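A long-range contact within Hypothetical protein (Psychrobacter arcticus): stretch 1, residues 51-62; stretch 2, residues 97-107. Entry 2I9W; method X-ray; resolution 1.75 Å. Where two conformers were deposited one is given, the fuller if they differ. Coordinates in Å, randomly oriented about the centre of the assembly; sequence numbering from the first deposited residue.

Stretch 1 (51-62) DTAEHLMRTRYS
Stretch 2 (97-107) DWAGLEVVAHT

Helix 53-62 packs across strand 97-107, their axes 9.2 Å apart at closest approach and their N-to-C directions 131° apart, so the two elements cross obliquely, nearer antiparallel than parallel. Glu54 CA lies 6.1 Å from His106 CA, and Tyr61 CA 7.7 Å from Leu101 CA. The helix is regular, with phi/psi near -60/-45. The strand is extended except at Ala99 (-132/7) and Val104 (-81/-44). Leu101 and Val103, pointing toward the helix, alternate with Glu102, but the neighbouring inward residues, Trp98 and His106, are each three residues away; Ala99, Glu102, Ala105 and Thr107 point away. Gly100, at 137/175, adopts angles at which a CB would jam against the preceding carbonyl oxygen.

Thr52 (-135/163) caps the helix. Its p rotamer brings OG1 within 3.1 Å of His55 N, whose amide would otherwise lack a helical acceptor. Ala53 N, the first amide of the helix, donates to a water at 2.8 Å; that water also lies 2.9 Å from His106 NE2, joining helix start to strand. His106, chi1 t and chi2 -144°, presents a ring face to Glu54, whose CB sits 3.6 Å from the ring centroid and 9° off the normal, a CH-pi contact.

Glu54 is extended (t, t, chi3 -20°), so its methylene groups can pack while its carboxylate reaches the next helical turn. There OE2 accepts from Arg58 NE at 3.1 Å in a salt bridge, with a weak second bond from Arg58 NH2 at 3.4 Å. Arg58 (m, t, t, chi4 -78°) starts sideways, but its end comes nearer the strand: Val103 CG2 lies over one guanidinium face, 3.7 Å from Arg58 NH2. A second water accepts from Val103 N at 2.8 Å and, weakly, from Arg58 NH2 at 3.1 Å.

Met57, a selenomethionine, curls through t, m, m, an unbranched chain flexible enough to place CE 3.2 Å from Val103 CG2 and 3.8 Å from Leu101 CD2. Val103 (t) and Leu101 (t, p) offer branched apolar surfaces.

Tyr61, with 119 Å² covered, makes the largest contribution. Its CA-to-CB bond points sideways, but chi1 t and chi2 79° bring the end of the ring obliquely onto the strand at Trp98-Gly100. Leu101 CB lies over one face, 4.0 Å from the centroid, a CH-pi contact. In an offset edge-to-face pair, the edge of Tyr61 is turned toward the face of Trp98 (chi1 m, chi2 105°), planes at 84°, with Tyr61 CE1 3.9 Å from Trp98 CE3. Tyr61 OH accepts a weak hydrogen bond from Gly100 N, 3.0 Å away.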

# COMPACT_ATOMS: atom_id res chain seq x y z
N ASP A 51 -6.61 -9.13 0.80
CA ASP A 51 -7.45 -9.75 -0.22
C ASP A 51 -7.71 -8.84 -1.43
O ASP A 51 -7.91 -9.31 -2.57
CB ASP A 51 -8.77 -10.22 0.42
CG ASP A 51 -9.59 -11.12 -0.51
N THR A 52 -7.66 -7.52 -1.22
CA THR A 52 -7.97 -6.57 -2.27
C THR A 52 -6.91 -5.47 -2.26
O THR A 52 -6.22 -5.31 -1.25
CB THR A 52 -9.37 -5.95 -2.05
OG1 THR A 52 -9.30 -4.98 -1.02
CG2 THR A 52 -10.44 -7.02 -1.72
N ALA A 53 -6.81 -4.69 -3.34
CA ALA A 53 -5.91 -3.51 -3.38
C ALA A 53 -6.25 -2.44 -2.30
O ALA A 53 -5.35 -1.84 -1.69
CB ALA A 53 -5.91 -2.90 -4.79
N GLU A 54 -7.54 -2.24 -2.05
CA GLU A 54 -7.97 -1.28 -1.03
C GLU A 54 -7.44 -1.72 0.35
O GLU A 54 -6.87 -0.92 1.09
CB GLU A 54 -9.49 -1.06 -0.99
CG GLU A 54 -9.81 -0.14 0.21
CD GLU A 54 -11.26 0.03 0.47
OE1 GLU A 54 -12.06 -0.21 -0.45
OE2 GLU A 54 -11.57 0.44 1.62
N HIS A 55 -7.58 -3.01 0.64
CA HIS A 55 -7.09 -3.54 1.88
C HIS A 55 -5.57 -3.44 1.94
O HIS A 55 -5.01 -3.03 2.96
CB HIS A 55 -7.59 -4.96 2.03
CG HIS A 55 -7.38 -5.53 3.38
ND1 HIS A 55 -7.64 -6.85 3.67
CD2 HIS A 55 -6.93 -4.96 4.53
CE1 HIS A 55 -7.38 -7.06 4.95
NE2 HIS A 55 -6.94 -5.94 5.48
N LEU A 56 -4.88 -3.75 0.83
CA LEU A 56 -3.43 -3.55 0.84
C LEU A 56 -3.01 -2.09 1.14
O LEU A 56 -2.13 -1.85 1.98
CB LEU A 56 -2.76 -4.04 -0.45
CG LEU A 56 -1.21 -4.06 -0.44
CD1 LEU A 56 -0.69 -5.16 0.55
CD2 LEU A 56 -0.62 -4.22 -1.84
N MSE A 57 -3.68 -1.15 0.49
CA MSE A 57 -3.39 0.26 0.65
C MSE A 57 -3.55 0.67 2.12
O MSE A 57 -2.72 1.41 2.67
CB MSE A 57 -4.31 1.03 -0.29
CG MSE A 57 -4.10 2.51 -0.37
SE MSE A 57 -4.85 3.46 1.14
CE MSE A 57 -6.53 2.51 1.36
N ARG A 58 -4.62 0.20 2.77
CA ARG A 58 -4.84 0.48 4.20
C ARG A 58 -3.71 -0.04 5.05
O ARG A 58 -3.19 0.66 5.92
CB ARG A 58 -6.16 -0.12 4.69
CG ARG A 58 -7.34 0.65 4.25
CD ARG A 58 -8.62 -0.13 4.51
NE ARG A 58 -9.82 0.63 4.16
CZ ARG A 58 -10.36 1.59 4.91
NH1 ARG A 58 -9.82 1.97 6.07
NH2 ARG A 58 -11.47 2.19 4.48
N THR A 59 -3.34 -1.29 4.81
CA THR A 59 -2.19 -1.88 5.56
C THR A 59 -0.90 -1.10 5.32
O THR A 59 -0.09 -0.98 6.23
CB THR A 59 -1.98 -3.41 5.27
OG1 THR A 59 -1.60 -3.60 3.88
CG2 THR A 59 -3.24 -4.22 5.66
N ARG A 60 -0.68 -0.60 4.11
CA ARG A 60 0.52 0.23 3.87
C ARG A 60 0.50 1.56 4.65
O ARG A 60 1.46 1.94 5.28
CB ARG A 60 0.76 0.43 2.38
CG ARG A 60 1.10 -0.85 1.58
CD ARG A 60 1.17 -0.54 0.06
NE ARG A 60 2.04 0.61 -0.27
CZ ARG A 60 3.36 0.56 -0.40
NH1 ARG A 60 4.02 -0.58 -0.23
NH2 ARG A 60 4.02 1.68 -0.69
N TYR A 61 -0.63 2.25 4.60
CA TYR A 61 -0.83 3.46 5.40
C TYR A 61 -0.51 3.21 6.89
O TYR A 61 0.24 3.93 7.51
CB TYR A 61 -2.27 3.98 5.24
CG TYR A 61 -2.50 5.11 6.19
CD1 TYR A 61 -2.05 6.36 5.91
CD2 TYR A 61 -3.12 4.89 7.42
CE1 TYR A 61 -2.18 7.43 6.82
CE2 TYR A 61 -3.26 5.92 8.34
CZ TYR A 61 -2.78 7.20 8.04
OH TYR A 61 -2.93 8.24 8.93
N SER A 62 -1.08 2.14 7.43
CA SER A 62 -0.84 1.79 8.85
C SER A 62 0.63 1.46 9.10
O SER A 62 1.16 1.77 10.17
CB SER A 62 -1.73 0.60 9.22
OG SER A 62 -3.07 1.00 9.12
N ASP A 97 3.72 13.73 10.54
CA ASP A 97 2.76 13.71 11.63
C ASP A 97 1.41 13.24 11.09
O ASP A 97 0.50 14.01 10.89
CB ASP A 97 2.68 15.09 12.29
CG ASP A 97 2.00 15.07 13.65
OD1 ASP A 97 1.32 14.08 14.01
OD2 ASP A 97 2.13 16.09 14.35
N TRP A 98 1.30 11.93 10.90
CA TRP A 98 0.10 11.34 10.30
C TRP A 98 -1.18 11.63 11.11
O TRP A 98 -1.17 11.62 12.36
CB TRP A 98 0.32 9.84 10.16
CG TRP A 98 1.52 9.47 9.33
CD1 TRP A 98 2.74 9.00 9.78
CD2 TRP A 98 1.63 9.57 7.91
NE1 TRP A 98 3.60 8.81 8.71
CE2 TRP A 98 2.93 9.14 7.55
CE3 TRP A 98 0.75 9.99 6.89
CZ2 TRP A 98 3.36 9.11 6.25
CZ3 TRP A 98 1.18 9.94 5.58
CH2 TRP A 98 2.49 9.50 5.28
N ALA A 99 -2.27 11.91 10.42
CA ALA A 99 -3.54 12.29 11.06
C ALA A 99 -4.77 11.56 10.55
O ALA A 99 -5.89 11.89 10.95
CB ALA A 99 -3.77 13.81 10.92
N GLY A 100 -4.59 10.56 9.70
CA GLY A 100 -5.71 9.77 9.23
C GLY A 100 -5.71 9.44 7.75
O GLY A 100 -4.89 9.92 6.97
N LEU A 101 -6.69 8.64 7.37
CA LEU A 101 -6.91 8.09 6.03
C LEU A 101 -8.37 8.17 5.62
O LEU A 101 -9.26 7.82 6.40
CB LEU A 101 -6.45 6.62 5.97
CG LEU A 101 -6.59 5.94 4.59
CD1 LEU A 101 -5.60 6.59 3.59
CD2 LEU A 101 -6.45 4.38 4.71
N GLU A 102 -8.60 8.66 4.41
CA GLU A 102 -9.91 8.62 3.78
C GLU A 102 -9.77 7.90 2.44
O GLU A 102 -9.10 8.38 1.53
CB GLU A 102 -10.39 10.04 3.54
CG GLU A 102 -11.70 10.12 2.79
CD GLU A 102 -12.16 11.56 2.52
OE1 GLU A 102 -11.37 12.53 2.72
OE2 GLU A 102 -13.33 11.71 2.13
N VAL A 103 -10.46 6.76 2.30
CA VAL A 103 -10.46 6.05 1.03
C VAL A 103 -11.62 6.67 0.22
O VAL A 103 -12.81 6.61 0.63
CB VAL A 103 -10.54 4.49 1.18
CG1 VAL A 103 -10.66 3.84 -0.21
CG2 VAL A 103 -9.35 3.91 1.94
N VAL A 104 -11.25 7.31 -0.88
CA VAL A 104 -12.22 7.96 -1.77
C VAL A 104 -12.89 6.94 -2.69
O VAL A 104 -14.13 6.96 -2.88
CB VAL A 104 -11.57 9.09 -2.56
CG1 VAL A 104 -12.57 9.71 -3.58
CG2 VAL A 104 -10.98 10.14 -1.61
N ALA A 105 -12.11 6.03 -3.28
CA ALA A 105 -12.67 5.12 -4.29
C ALA A 105 -11.75 3.95 -4.46
O ALA A 105 -10.54 4.07 -4.27
CB ALA A 105 -12.87 5.84 -5.64
N HIS A 106 -12.34 2.81 -4.79
CA HIS A 106 -11.63 1.56 -5.06
C HIS A 106 -12.13 1.02 -6.39
O HIS A 106 -13.36 0.91 -6.61
CB HIS A 106 -11.90 0.58 -3.92
CG HIS A 106 -11.26 -0.75 -4.10
ND1 HIS A 106 -11.86 -1.92 -3.70
CD2 HIS A 106 -10.09 -1.10 -4.68
CE1 HIS A 106 -11.08 -2.93 -4.00
NE2 HIS A 106 -10.00 -2.47 -4.60
N THR A 107 -11.18 0.72 -7.28
CA THR A 107 -11.46 0.26 -8.62
C THR A 107 -10.82 -1.13 -8.73
O THR A 107 -9.71 -1.24 -9.19
CB THR A 107 -10.82 1.22 -9.65
OG1 THR A 107 -11.41 2.54 -9.53
CG2 THR A 107 -11.01 0.69 -11.09
O HOH W 1 -8.66 -4.92 -5.42
O HOH W 2 -11.65 5.30 4.42